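Local coordinates for protein condensin complex subunit 3 (Schizosaccharomyces pombe, PDB 5OQR) that serves as a regulatory subunit of the condensin complex, which is required to convert interphase chromatin into condensed, mitotic-like chromosomes, at residues A[282-285]-A[286-289]; A[503-506]-A[507-510]; A[625-628]-A[629-633]; A[772-775]-A[776-780]. One frame throughout, in Å; residues are numbered along the deposited sequence.

Interaction 1 (A[282-285]-A[286-289]); sequences IKKF and FDVR
Phe285 and Phe286, neighbours in the chain, meet as a T-shaped pair: the edge of Phe285 is turned to the face of Phe286, the ring centroids 5.0 Å apart and the planes at 84°. Phe285 CD1 sits above the centre of the Phe286 ring. The crossing arises because Phe285 carries CG anti to its backbone N (chi1 173°) while Phe286 holds CG beside its own N (chi1 -74°). Ile282, one turn earlier, lies side by side with Phe286 and points the same way, CG2 3.7 Å from Phe286 CE2. Arg289 CG lies over a face of Phe285, a CH-pi contact 4.2 Å from the ring centroid. These residues form the last turns of helix 275-288, a helix of the alpha-helical solenoid, and Arg289 is the first to leave helical angles, although its N still bonds to Phe285 O at 2.8 Å. With alanine for Phe286, the Phe285 edge and Ile282 CG2 are likely to lose their aromatic partner, and a gap to open beside Leu262 and Leu293, which also touch this ring. Farther out, Arg289 NH1 bonds to Ala251 O, and Lys283 NZ makes a salt bridge with Glu319 of helix 308-324.

Interaction 2 (A[503-506]-A[507-510]); sequences REKG and LECL
Glu508 folds its side chain back along the helix toward Glu504 and Lys505, CG lying beside Glu504 O. CG stands beside the backbone N (chi1 -57°), and from there the extended chain carries OE2 to 3.8 Å from Lys505 CA. Its carboxylate is not paired with the lysine: Lys505 NZ stays 5.9 Å from Glu508 OE2 and bonds instead to Ser464 OG of helix 457-471. Leu507 leaves the helix on a different side, with CG beside Arg503 O, and Cys509 follows with SG near Lys505 O. The helix, 500-514, belongs to HEAT repeat 7, and its regular backbone bonds include Leu510 N to Gly506 O at 2.8 Å. Leu507 packs on Cys531 of helix 518-534 and Leu539 of helix 537-554, Leu510 on Leu527, and Tyr528 OH bonds to Leu507 O, whereas Lys505 and Glu508 lie against Gln467 of helix 457-471. Cutting Glu508 back to a methyl group, as an alanine does, is likely to cost the contact with Gln467 and leave Lys505 without the negative charge that stands nearby.

Interaction 3 (A[625-628]-A[629-633]); sequences QVLG and YFFPV
The rings of Phe630 and Phe631 are both reached by Leu627, from the turn before: its CB is 3.8 Å from Phe631 CE2, and its CD2 lies 4.2 Å from Phe630 CD1, the leucine and Phe630 running side by side. Phe631 presents one ring face to Phe630, whose CD1 lies 3.7 Å above the plane and toward the rim, while Phe631 CE1 comes in the plane of the Phe630 ring at its edge. The two phenylalanines diverge at the first torsion, Phe630 with CG anti to the backbone N (chi1 153°) and Phe631 with CG beside it (chi1 -77°). On Tyr629, a ring face carries Val633 CG2, 3.5 Å above the plane. All belong to helix 621-635, one helix of the alpha-helical solenoid, which is kinked at Pro632. Proline has no N-H to give, so Gly628 O meets Pro632 CD instead, at 3.4 Å. Just before it, Phe631 N makes a nearly straight bond to Leu627 O (3.2 Å, 173°), whereas Tyr629 N has only weak bonds to Gln625 O and Val626 O. Phe631 also stacks on Trp682 and meets Tyr612 of helix 601-613, and Phe630 packs on Ala591 and Leu594 of helix 580-597. Gln625, which is poorly ordered, Val626 and Tyr629 pack against the chain of another protein.

Interaction 4 (A[772-775]-A[776-780]); sequences ILAK and FERML
Ile772 opens the run by accepting, through its carbonyl O, the N-H of Phe776 at 2.9 Å; the same oxygen is 3.3 Å from Phe776 CB. Leu773 O takes Glu777 N in the same manner, 2.8 Å away. At Ala774 the side chains themselves meet. The guanidinium of Arg778 lies with a face over Ala774 O, which stands 3.8 Å above the centre of that group, and Ala774 CB touches both NH1 and NH2 of Arg778 at 3.9 Å. This comes about because Arg778 sets CG beside its backbone N (chi1 -79°) and bends at chi3 (-67°), bringing the flat head back along the helix. The partial negative charge of that oxygen probably attracts the guanidinium, though the one hydrogen bond between these residues is that of Arg778 N to Ala774 O. The helix is 767-785, the last of the chain's alpha-helical solenoid, with Leu773 and Phe776 on the face toward Leu734 of helix 725-736 and Phe715 of helix 706-717. Lys775 O, finally, receives Met779 N at 3.1 Å. Met779 then bends at chi2 and chi3 to lay CE 3.4 Å above the plane of the Phe776 ring, toward its rim, while Glu777 packs on Lys752 and Leu755 of helix 745-759.

Overall arrangement
Followed from the N terminus, the four contacts come in series, and none nests within or crosses another. Each lies within about two turns of one helix and closes no long loop, so the long-range ties are made by side chains that leave the helix. Interaction 1 ends helix 275-288 between helices 240-257 and 308-324. Interaction 2, its centre about 43 Å from that of interaction 1, links helix 500-514 to helices 457-471 and 518-534. Interaction 3 joins helix 621-635 to helices 601-613 and 580-597 and reaches another protein chain. Interaction 4 joins helix 767-785 to helices 706-717, 725-736 and 745-759, across the chain's centre from interaction 1, their centres about 58 Å apart.

Interaction 1 (A[282-285]-A[286-289])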
ATOM      1  N   ILE A 282       3.395  18.130   6.772  1.00 30.43           N
ATOM      2  CA  ILE A 282       3.792  19.523   6.587  1.00 31.09           C
ATOM      3  C   ILE A 282       3.951  19.829   5.105  1.00 28.11           C
ATOM      4  O   ILE A 282       3.447  20.839   4.603  1.00 32.51           O
ATOM      5  CB  ILE A 282       5.084  19.819   7.371  1.00 33.13           C
ATOM      6  CG1 ILE A 282       4.829  19.705   8.875  1.00 34.39           C
ATOM      7  CG2 ILE A 282       5.620  21.213   7.035  1.00 30.19           C
ATOM      8  CD1 ILE A 282       6.089  19.719   9.719  1.00 42.46           C
ATOM      9  N   LYS A 283       4.663  18.963   4.384  1.00 29.06           N
ATOM     10  CA  LYS A 283       4.883  19.195   2.962  1.00 28.75           C
ATOM     11  C   LYS A 283       3.566  19.241   2.200  1.00 30.93           C
ATOM     12  O   LYS A 283       3.374  20.099   1.334  1.00 38.77           O
ATOM     13  CB  LYS A 283       5.797  18.110   2.394  1.00 28.58           C
ATOM     14  CG  LYS A 283       7.177  18.100   3.014  1.00 27.24           C
ATOM     15  CD  LYS A 283       8.127  17.186   2.272  1.00 27.64           C
ATOM     16  CE  LYS A 283       9.546  17.353   2.779  1.00 32.69           C
ATOM     17  NZ  LYS A 283      10.524  16.541   2.012  1.00 36.40           N
ATOM     18  N   LYS A 284       2.645  18.330   2.514  1.00 31.61           N
ATOM     19  CA  LYS A 284       1.367  18.311   1.813  1.00 35.37           C
ATOM     20  C   LYS A 284       0.515  19.519   2.180  1.00 31.29           C
ATOM     21  O   LYS A 284      -0.187  20.071   1.327  1.00 37.57           O
ATOM     22  CB  LYS A 284       0.620  17.012   2.118  1.00 33.90           C
ATOM     23  CG  LYS A 284       1.194  15.781   1.432  1.00 34.13           C
ATOM     24  CD  LYS A 284       1.269  15.972  -0.074  1.00 43.14           C
ATOM     25  CE  LYS A 284       1.296  14.645  -0.812  1.00 64.79           C
ATOM     26  NZ  LYS A 284       2.593  13.934  -0.658  1.00 75.92           N
ATOM     27  N   PHE A 285       0.556  19.942   3.442  1.00 26.94           N
ATOM     28  CA  PHE A 285      -0.168  21.146   3.833  1.00 29.01           C
ATOM     29  C   PHE A 285       0.257  22.338   2.985  1.00 33.18           C
ATOM     30  O   PHE A 285      -0.588  23.118   2.529  1.00 36.12           O
ATOM     31  CB  PHE A 285       0.060  21.439   5.315  1.00 30.34           C
ATOM     32  CG  PHE A 285      -0.511  22.752   5.768  1.00 31.85           C
ATOM     33  CD1 PHE A 285       0.263  23.899   5.757  1.00 38.67           C
ATOM     34  CD2 PHE A 285      -1.822  22.841   6.201  1.00 38.31           C
ATOM     35  CE1 PHE A 285      -0.257  25.109   6.168  1.00 40.66           C
ATOM     36  CE2 PHE A 285      -2.351  24.049   6.615  1.00 44.29           C
ATOM     37  CZ  PHE A 285      -1.567  25.185   6.598  1.00 42.70           C
ATOM     38  N   PHE A 286       1.559  22.496   2.759  1.00 33.12           N
ATOM     39  CA  PHE A 286       2.058  23.634   2.002  1.00 36.64           C
ATOM     40  C   PHE A 286       1.978  23.431   0.497  1.00 37.27           C
ATOM     41  O   PHE A 286       2.143  24.401  -0.248  1.00 36.20           O
ATOM     42  CB  PHE A 286       3.499  23.944   2.410  1.00 33.37           C
ATOM     43  CG  PHE A 286       3.613  24.588   3.758  1.00 29.88           C
ATOM     44  CD1 PHE A 286       3.046  25.827   3.993  1.00 34.45           C
ATOM     45  CD2 PHE A 286       4.285  23.961   4.789  1.00 33.77           C
ATOM     46  CE1 PHE A 286       3.142  26.425   5.231  1.00 42.75           C
ATOM     47  CE2 PHE A 286       4.386  24.555   6.030  1.00 35.58           C
ATOM     48  CZ  PHE A 286       3.813  25.789   6.250  1.00 34.73           C
ATOM     49  N   ASP A 287       1.741  22.205   0.031  1.00 40.04           N
ATOM     50  CA  ASP A 287       1.363  22.020  -1.365  1.00 45.76           C
ATOM     51  C   ASP A 287      -0.046  22.541  -1.607  1.00 42.96           C
ATOM     52  O   ASP A 287      -0.335  23.105  -2.667  1.00 45.82           O
ATOM     53  CB  ASP A 287       1.466  20.545  -1.753  1.00 43.80           C
ATOM     54  CG  ASP A 287       2.891  20.113  -2.051  1.00 53.61           C
ATOM     55  OD1 ASP A 287       3.694  20.959  -2.497  1.00 64.40           O
ATOM     56  OD2 ASP A 287       3.208  18.922  -1.848  1.00 51.50           O
ATOM     57  N   VAL A 288      -0.931  22.373  -0.625  1.00 39.84           N
ATOM     58  CA  VAL A 288      -2.291  22.886  -0.728  1.00 44.40           C
ATOM     59  C   VAL A 288      -2.329  24.380  -0.434  1.00 49.17           C
ATOM     60  O   VAL A 288      -3.053  25.134  -1.092  1.00 52.10           O
ATOM     61  CB  VAL A 288      -3.217  22.103   0.220  1.00 40.92           C
ATOM     62  CG1 VAL A 288      -4.642  22.626   0.139  1.00 41.28           C
ATOM     63  CG2 VAL A 288      -3.175  20.617  -0.099  1.00 40.71           C
ATOM     64  N   ARG A 289      -1.564  24.828   0.555  1.00 40.73           N
ATOM     65  CA  ARG A 289      -1.596  26.208   1.032  1.00 38.48           C
ATOM     66  C   ARG A 289      -0.222  26.836   0.810  1.00 41.32           C
ATOM     67  O   ARG A 289       0.493  27.145   1.767  1.00 40.03           O
ATOM     68  CB  ARG A 289      -2.000  26.263   2.519  1.00 41.42           C
ATOM     69  CG  ARG A 289      -3.197  25.394   2.904  1.00 38.89           C
ATOM     70  CD  ARG A 289      -4.524  26.047   2.562  1.00 37.89           C
ATOM     71  NE  ARG A 289      -4.690  27.337   3.226  1.00 40.51           N
ATOM     72  CZ  ARG A 289      -5.191  27.504   4.446  1.00 36.69           C
ATOM     73  NH1 ARG A 289      -5.588  26.465   5.165  1.00 40.04           N
ATOM     74  NH2 ARG A 289      -5.297  28.722   4.951  1.00 44.18           N
TER

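Interaction 2 (A[503-506]-A[507-510])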
ATOM      1  N   ARG A 503      31.035  -8.226  20.893  1.00 38.17           N
ATOM      2  CA  ARG A 503      31.315  -9.119  19.775  1.00 40.24           C
ATOM      3  C   ARG A 503      30.397  -8.830  18.595  1.00 38.28           C
ATOM      4  O   ARG A 503      30.847  -8.785  17.445  1.00 42.14           O
ATOM      5  CB  ARG A 503      31.162 -10.569  20.223  1.00 46.18           C
ATOM      6  CG  ARG A 503      31.705 -11.586  19.243  1.00 49.36           C
ATOM      7  CD  ARG A 503      31.062 -12.932  19.476  1.00 74.93           C
ATOM      8  NE  ARG A 503      30.934 -13.225  20.901  1.00 82.09           N
ATOM      9  CZ  ARG A 503      30.107 -14.131  21.411  1.00 97.88           C
ATOM     10  NH1 ARG A 503      29.318 -14.844  20.617  1.00 96.34           N
ATOM     11  NH2 ARG A 503      30.063 -14.322  22.723  1.00 88.96           N
ATOM     12  N   GLU A 504      29.104  -8.640  18.859  1.00 40.13           N
ATOM     13  CA  GLU A 504      28.173  -8.325  17.784  1.00 37.96           C
ATOM     14  C   GLU A 504      28.525  -6.999  17.125  1.00 32.66           C
ATOM     15  O   GLU A 504      28.491  -6.881  15.895  1.00 41.33           O
ATOM     16  CB  GLU A 504      26.743  -8.297  18.322  1.00 38.86           C
ATOM     17  CG  GLU A 504      26.234  -9.657  18.766  1.00 42.65           C
ATOM     18  CD  GLU A 504      24.815  -9.608  19.300  1.00 54.49           C
ATOM     19  OE1 GLU A 504      24.264  -8.496  19.435  1.00 53.55           O
ATOM     20  OE2 GLU A 504      24.250 -10.686  19.581  1.00 52.75           O
ATOM     21  N   LYS A 505      28.870  -5.990  17.924  1.00 40.08           N
ATOM     22  CA  LYS A 505      29.239  -4.696  17.363  1.00 41.70           C
ATOM     23  C   LYS A 505      30.552  -4.791  16.595  1.00 37.44           C
ATOM     24  O   LYS A 505      30.721  -4.133  15.563  1.00 35.96           O
ATOM     25  CB  LYS A 505      29.333  -3.656  18.478  1.00 38.99           C
ATOM     26  CG  LYS A 505      29.728  -2.264  18.010  1.00 44.20           C
ATOM     27  CD  LYS A 505      28.641  -1.591  17.184  1.00 47.02           C
ATOM     28  CE  LYS A 505      27.424  -1.236  18.019  1.00 57.84           C
ATOM     29  NZ  LYS A 505      27.770  -0.375  19.186  1.00 61.02           N
ATOM     30  N   GLY A 506      31.488  -5.608  17.079  1.00 35.16           N
ATOM     31  CA  GLY A 506      32.748  -5.763  16.374  1.00 33.22           C
ATOM     32  C   GLY A 506      32.576  -6.400  15.011  1.00 35.56           C
ATOM     33  O   GLY A 506      33.280  -6.055  14.059  1.00 30.59           O
ATOM     34  N   LEU A 507      31.639  -7.343  14.896  1.00 33.23           N
ATOM     35  CA  LEU A 507      31.410  -7.996  13.611  1.00 34.40           C
ATOM     36  C   LEU A 507      30.794  -7.036  12.603  1.00 34.45           C
ATOM     37  O   LEU A 507      31.174  -7.038  11.429  1.00 34.95           O
ATOM     38  CB  LEU A 507      30.520  -9.225  13.796  1.00 36.26           C
ATOM     39  CG  LEU A 507      31.246 -10.487  14.265  1.00 37.21           C
ATOM     40  CD1 LEU A 507      30.252 -11.528  14.724  1.00 44.72           C
ATOM     41  CD2 LEU A 507      32.119 -11.048  13.156  1.00 36.76           C
ATOM     42  N   GLU A 508      29.840  -6.212  13.039  1.00 31.74           N
ATOM     43  CA  GLU A 508      29.289  -5.193  12.153  1.00 33.20           C
ATOM     44  C   GLU A 508      30.381  -4.252  11.662  1.00 30.52           C
ATOM     45  O   GLU A 508      30.368  -3.828  10.501  1.00 32.78           O
ATOM     46  CB  GLU A 508      28.189  -4.412  12.867  1.00 38.39           C
ATOM     47  CG  GLU A 508      27.054  -5.274  13.391  1.00 45.14           C
ATOM     48  CD  GLU A 508      26.029  -4.473  14.167  1.00 62.22           C
ATOM     49  OE1 GLU A 508      25.229  -3.754  13.533  1.00 81.15           O
ATOM     50  OE2 GLU A 508      26.032  -4.551  15.414  1.00 62.88           O
ATOM     51  N   CYS A 509      31.336  -3.913  12.532  1.00 29.60           N
ATOM     52  CA  CYS A 509      32.453  -3.076  12.114  1.00 28.85           C
ATOM     53  C   CYS A 509      33.353  -3.813  11.134  1.00 28.84           C
ATOM     54  O   CYS A 509      33.802  -3.237  10.138  1.00 28.03           O
ATOM     55  CB  CYS A 509      33.261  -2.624  13.332  1.00 48.89           C
ATOM     56  SG  CYS A 509      32.445  -1.423  14.390  1.00 37.53           S
ATOM     57  N   LEU A 510      33.635  -5.087  11.406  1.00 32.37           N
ATOM     58  CA  LEU A 510      34.456  -5.875  10.495  1.00 29.74           C
ATOM     59  C   LEU A 510      33.808  -5.977   9.120  1.00 25.78           C
ATOM     60  O   LEU A 510      34.496  -5.915   8.096  1.00 27.33           O
ATOM     61  CB  LEU A 510      34.692  -7.262  11.086  1.00 25.35           C
ATOM     62  CG  LEU A 510      35.427  -8.275  10.209  1.00 27.27           C
ATOM     63  CD1 LEU A 510      36.722  -7.709   9.666  1.00 26.03           C
ATOM     64  CD2 LEU A 510      35.697  -9.535  11.000  1.00 27.37           C
TER

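Interaction 3 (A[625-628]-A[629-633])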
ATOM      1  N   GLN A 625       5.940  -8.451   1.258  1.00 52.13           N
ATOM      2  CA  GLN A 625       6.052  -7.069   0.820  1.00 51.02           C
ATOM      3  C   GLN A 625       7.275  -6.854  -0.056  1.00 44.90           C
ATOM      4  O   GLN A 625       7.218  -6.095  -1.029  1.00 38.63           O
ATOM      5  CB  GLN A 625       6.117  -6.159   2.040  1.00 67.12           C
ATOM      6  CG  GLN A 625       5.209  -4.944   1.932  1.00 94.40           C
ATOM      7  CD  GLN A 625       4.443  -4.581   3.201  1.00123.73           C
ATOM      8  OE1 GLN A 625       3.887  -3.498   3.268  1.00140.32           O
ATOM      9  NE2 GLN A 625       4.390  -5.469   4.192  1.00117.98           N
ATOM     10  N   VAL A 626       8.394  -7.490   0.290  1.00 41.19           N
ATOM     11  CA  VAL A 626       9.608  -7.324  -0.499  1.00 44.77           C
ATOM     12  C   VAL A 626       9.485  -8.088  -1.809  1.00 41.90           C
ATOM     13  O   VAL A 626       9.841  -7.576  -2.878  1.00 38.64           O
ATOM     14  CB  VAL A 626      10.847  -7.759   0.311  1.00 45.48           C
ATOM     15  CG1 VAL A 626      10.793  -7.204   1.729  1.00 55.83           C
ATOM     16  CG2 VAL A 626      10.999  -9.276   0.352  1.00 47.89           C
ATOM     17  N   LEU A 627       8.959  -9.314  -1.753  1.00 44.25           N
ATOM     18  CA  LEU A 627       8.743 -10.077  -2.974  1.00 39.58           C
ATOM     19  C   LEU A 627       7.545  -9.551  -3.746  1.00 38.45           C
ATOM     20  O   LEU A 627       7.493  -9.686  -4.973  1.00 36.34           O
ATOM     21  CB  LEU A 627       8.568 -11.557  -2.643  1.00 31.99           C
ATOM     22  CG  LEU A 627       9.757 -12.230  -1.954  1.00 32.67           C
ATOM     23  CD1 LEU A 627       9.499 -13.715  -1.805  1.00 31.87           C
ATOM     24  CD2 LEU A 627      11.061 -11.990  -2.706  1.00 31.74           C
ATOM     25  N   GLY A 628       6.581  -8.944  -3.052  1.00 36.79           N
ATOM     26  CA  GLY A 628       5.517  -8.246  -3.748  1.00 39.84           C
ATOM     27  C   GLY A 628       6.041  -7.142  -4.641  1.00 38.11           C
ATOM     28  O   GLY A 628       5.409  -6.793  -5.640  1.00 38.62           O
ATOM     29  N   TYR A 629       7.199  -6.582  -4.297  1.00 35.46           N
ATOM     30  CA  TYR A 629       7.832  -5.552  -5.109  1.00 35.77           C
ATOM     31  C   TYR A 629       8.859  -6.121  -6.077  1.00 38.43           C
ATOM     32  O   TYR A 629       9.050  -5.566  -7.164  1.00 37.98           O
ATOM     33  CB  TYR A 629       8.508  -4.514  -4.206  1.00 41.14           C
ATOM     34  CG  TYR A 629       9.368  -3.526  -4.960  1.00 39.04           C
ATOM     35  CD1 TYR A 629      10.749  -3.656  -4.987  1.00 42.40           C
ATOM     36  CD2 TYR A 629       8.798  -2.478  -5.661  1.00 39.10           C
ATOM     37  CE1 TYR A 629      11.536  -2.765  -5.683  1.00 44.83           C
ATOM     38  CE2 TYR A 629       9.575  -1.580  -6.361  1.00 44.11           C
ATOM     39  CZ  TYR A 629      10.943  -1.728  -6.369  1.00 47.48           C
ATOM     40  OH  TYR A 629      11.718  -0.831  -7.069  1.00 51.52           O
ATOM     41  N   PHE A 630       9.513  -7.223  -5.712  1.00 38.89           N
ATOM     42  CA  PHE A 630      10.601  -7.752  -6.529  1.00 36.76           C
ATOM     43  C   PHE A 630      10.081  -8.401  -7.806  1.00 36.12           C
ATOM     44  O   PHE A 630      10.569  -8.110  -8.903  1.00 36.96           O
ATOM     45  CB  PHE A 630      11.420  -8.750  -5.710  1.00 41.58           C
ATOM     46  CG  PHE A 630      12.103  -9.799  -6.537  1.00 42.64           C
ATOM     47  CD1 PHE A 630      11.496 -11.023  -6.762  1.00 44.01           C
ATOM     48  CD2 PHE A 630      13.351  -9.565  -7.087  1.00 35.94           C
ATOM     49  CE1 PHE A 630      12.117 -11.990  -7.523  1.00 38.94           C
ATOM     50  CE2 PHE A 630      13.978 -10.530  -7.847  1.00 35.21           C
ATOM     51  CZ  PHE A 630      13.359 -11.743  -8.066  1.00 37.65           C
ATOM     52  N   PHE A 631       9.095  -9.292  -7.686  1.00 33.27           N
ATOM     53  CA  PHE A 631       8.651 -10.054  -8.852  1.00 32.50           C
ATOM     54  C   PHE A 631       8.237  -9.160 -10.011  1.00 29.49           C
ATOM     55  O   PHE A 631       8.695  -9.399 -11.141  1.00 30.82           O
ATOM     56  CB  PHE A 631       7.523 -11.011  -8.448  1.00 29.93           C
ATOM     57  CG  PHE A 631       7.997 -12.242  -7.728  1.00 31.19           C
ATOM     58  CD1 PHE A 631       8.901 -13.104  -8.323  1.00 30.25           C
ATOM     59  CD2 PHE A 631       7.534 -12.543  -6.461  1.00 33.43           C
ATOM     60  CE1 PHE A 631       9.342 -14.233  -7.665  1.00 33.35           C
ATOM     61  CE2 PHE A 631       7.971 -13.673  -5.797  1.00 34.31           C
ATOM     62  CZ  PHE A 631       8.876 -14.519  -6.403  1.00 31.88           C
ATOM     63  N   PRO A 632       7.408  -8.132  -9.827  1.00 33.94           N
ATOM     64  CA  PRO A 632       7.110  -7.247 -10.966  1.00 36.36           C
ATOM     65  C   PRO A 632       8.339  -6.541 -11.512  1.00 37.88           C
ATOM     66  O   PRO A 632       8.481  -6.405 -12.731  1.00 45.05           O
ATOM     67  CB  PRO A 632       6.096  -6.254 -10.379  1.00 35.12           C
ATOM     68  CG  PRO A 632       5.536  -6.930  -9.189  1.00 32.41           C
ATOM     69  CD  PRO A 632       6.633  -7.766  -8.632  1.00 32.65           C
ATOM     70  N   VAL A 633       9.234  -6.082 -10.635  1.00 35.97           N
ATOM     71  CA  VAL A 633      10.434  -5.380 -11.082  1.00 42.45           C
ATOM     72  C   VAL A 633      11.327  -6.318 -11.880  1.00 37.16           C
ATOM     73  O   VAL A 633      11.858  -5.955 -12.937  1.00 35.81           O
ATOM     74  CB  VAL A 633      11.179  -4.782  -9.872  1.00 44.29           C
ATOM     75  CG1 VAL A 633      12.615  -4.398 -10.229  1.00 38.19           C
ATOM     76  CG2 VAL A 633      10.435  -3.575  -9.352  1.00 46.89           C
TER

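Interaction 4 (A[772-775]-A[776-780])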
ATOM      1  N   ILE A 772     -10.006 -28.061 -24.646  1.00 32.01           N
ATOM      2  CA  ILE A 772      -8.939 -27.069 -24.569  1.00 31.60           C
ATOM      3  C   ILE A 772      -7.799 -27.445 -25.504  1.00 33.41           C
ATOM      4  O   ILE A 772      -7.266 -26.595 -26.227  1.00 33.48           O
ATOM      5  CB  ILE A 772      -8.450 -26.921 -23.116  1.00 35.29           C
ATOM      6  CG1 ILE A 772      -9.586 -26.430 -22.217  1.00 33.98           C
ATOM      7  CG2 ILE A 772      -7.274 -25.949 -23.035  1.00 32.11           C
ATOM      8  CD1 ILE A 772      -9.305 -26.599 -20.741  1.00 36.22           C
ATOM      9  N   LEU A 773      -7.407 -28.719 -25.507  1.00 29.26           N
ATOM     10  CA  LEU A 773      -6.325 -29.154 -26.382  1.00 28.98           C
ATOM     11  C   LEU A 773      -6.701 -28.997 -27.848  1.00 31.46           C
ATOM     12  O   LEU A 773      -5.875 -28.581 -28.667  1.00 30.68           O
ATOM     13  CB  LEU A 773      -5.957 -30.603 -26.074  1.00 33.80           C
ATOM     14  CG  LEU A 773      -5.272 -30.848 -24.729  1.00 37.88           C
ATOM     15  CD1 LEU A 773      -5.098 -32.333 -24.487  1.00 42.37           C
ATOM     16  CD2 LEU A 773      -3.925 -30.140 -24.665  1.00 44.18           C
ATOM     17  N   ALA A 774      -7.948 -29.317 -28.200  1.00 37.45           N
ATOM     18  CA  ALA A 774      -8.379 -29.182 -29.587  1.00 35.57           C
ATOM     19  C   ALA A 774      -8.411 -27.721 -30.012  1.00 34.51           C
ATOM     20  O   ALA A 774      -7.966 -27.377 -31.112  1.00 35.07           O
ATOM     21  CB  ALA A 774      -9.752 -29.821 -29.772  1.00 28.76           C
ATOM     22  N   LYS A 775      -8.935 -26.846 -29.156  1.00 33.55           N
ATOM     23  CA  LYS A 775      -8.966 -25.427 -29.483  1.00 33.25           C
ATOM     24  C   LYS A 775      -7.561 -24.849 -29.582  1.00 28.24           C
ATOM     25  O   LYS A 775      -7.314 -23.959 -30.403  1.00 27.43           O
ATOM     26  CB  LYS A 775      -9.783 -24.678 -28.436  1.00 35.89           C
ATOM     27  CG  LYS A 775     -10.371 -23.367 -28.924  1.00 47.94           C
ATOM     28  CD  LYS A 775     -11.285 -22.747 -27.877  1.00 61.55           C
ATOM     29  CE  LYS A 775     -12.556 -23.564 -27.677  1.00 66.81           C
ATOM     30  NZ  LYS A 775     -12.778 -23.904 -26.244  1.00 75.24           N
ATOM     31  N   PHE A 776      -6.633 -25.339 -28.759  1.00 29.51           N
ATOM     32  CA  PHE A 776      -5.250 -24.889 -28.839  1.00 28.04           C
ATOM     33  C   PHE A 776      -4.579 -25.410 -30.103  1.00 29.70           C
ATOM     34  O   PHE A 776      -3.863 -24.667 -30.785  1.00 27.43           O
ATOM     35  CB  PHE A 776      -4.489 -25.347 -27.595  1.00 26.94           C
ATOM     36  CG  PHE A 776      -3.155 -24.688 -27.423  1.00 23.13           C
ATOM     37  CD1 PHE A 776      -3.049 -23.480 -26.761  1.00 26.43           C
ATOM     38  CD2 PHE A 776      -2.007 -25.279 -27.917  1.00 25.84           C
ATOM     39  CE1 PHE A 776      -1.824 -22.869 -26.599  1.00 24.99           C
ATOM     40  CE2 PHE A 776      -0.779 -24.674 -27.757  1.00 28.34           C
ATOM     41  CZ  PHE A 776      -0.687 -23.468 -27.096  1.00 30.09           C
ATOM     42  N   GLU A 777      -4.805 -26.683 -30.434  1.00 31.23           N
ATOM     43  CA  GLU A 777      -4.192 -27.260 -31.625  1.00 29.56           C
ATOM     44  C   GLU A 777      -4.670 -26.555 -32.888  1.00 28.77           C
ATOM     45  O   GLU A 777      -3.894 -26.361 -33.830  1.00 29.83           O
ATOM     46  CB  GLU A 777      -4.501 -28.754 -31.693  1.00 31.50           C
ATOM     47  CG  GLU A 777      -3.684 -29.507 -32.716  1.00 39.48           C
ATOM     48  CD  GLU A 777      -3.875 -31.006 -32.613  1.00 44.73           C
ATOM     49  OE1 GLU A 777      -3.353 -31.736 -33.480  1.00 41.35           O
ATOM     50  OE2 GLU A 777      -4.548 -31.451 -31.660  1.00 47.45           O
ATOM     51  N   ARG A 778      -5.945 -26.164 -32.927  1.00 28.74           N
ATOM     52  CA  ARG A 778      -6.462 -25.460 -34.093  1.00 27.17           C
ATOM     53  C   ARG A 778      -5.966 -24.022 -34.148  1.00 29.07           C
ATOM     54  O   ARG A 778      -5.773 -23.478 -35.240  1.00 33.92           O
ATOM     55  CB  ARG A 778      -7.989 -25.500 -34.099  1.00 36.86           C
ATOM     56  CG  ARG A 778      -8.562 -26.819 -34.588  1.00 40.74           C
ATOM     57  CD  ARG A 778     -10.055 -26.721 -34.824  1.00 42.42           C
ATOM     58  NE  ARG A 778     -10.796 -26.535 -33.580  1.00 46.32           N
ATOM     59  CZ  ARG A 778     -11.317 -27.519 -32.855  1.00 48.88           C
ATOM     60  NH1 ARG A 778     -11.188 -28.783 -33.239  1.00 42.94           N
ATOM     61  NH2 ARG A 778     -11.974 -27.239 -31.738  1.00 49.03           N
ATOM     62  N   MET A 779      -5.758 -23.389 -32.993  1.00 37.78           N
ATOM     63  CA  MET A 779      -5.155 -22.062 -32.980  1.00 31.54           C
ATOM     64  C   MET A 779      -3.774 -22.087 -33.624  1.00 33.50           C
ATOM     65  O   MET A 779      -3.436 -21.203 -34.419  1.00 30.96           O
ATOM     66  CB  MET A 779      -5.080 -21.543 -31.545  1.00 28.16           C
ATOM     67  CG  MET A 779      -4.276 -20.257 -31.371  1.00 42.91           C
ATOM     68  SD  MET A 779      -2.508 -20.515 -31.107  1.00 44.21           S
ATOM     69  CE  MET A 779      -2.510 -21.331 -29.516  1.00 36.14           C
ATOM     70  N   LEU A 780      -2.965 -23.096 -33.301  1.00 27.89           N
ATOM     71  CA  LEU A 780      -1.646 -23.215 -33.913  1.00 30.38           C
ATOM     72  C   LEU A 780      -1.754 -23.308 -35.430  1.00 38.12           C
ATOM     73  O   LEU A 780      -1.038 -22.614 -36.159  1.00 40.93           O
ATOM     74  CB  LEU A 780      -0.919 -24.434 -33.347  1.00 32.51           C
ATOM     75  CG  LEU A 780      -0.583 -24.378 -31.856  1.00 32.17           C
ATOM     76  CD1 LEU A 780      -0.111 -25.733 -31.360  1.00 27.76           C
ATOM     77  CD2 LEU A 780       0.471 -23.319 -31.589  1.00 35.21           C
TER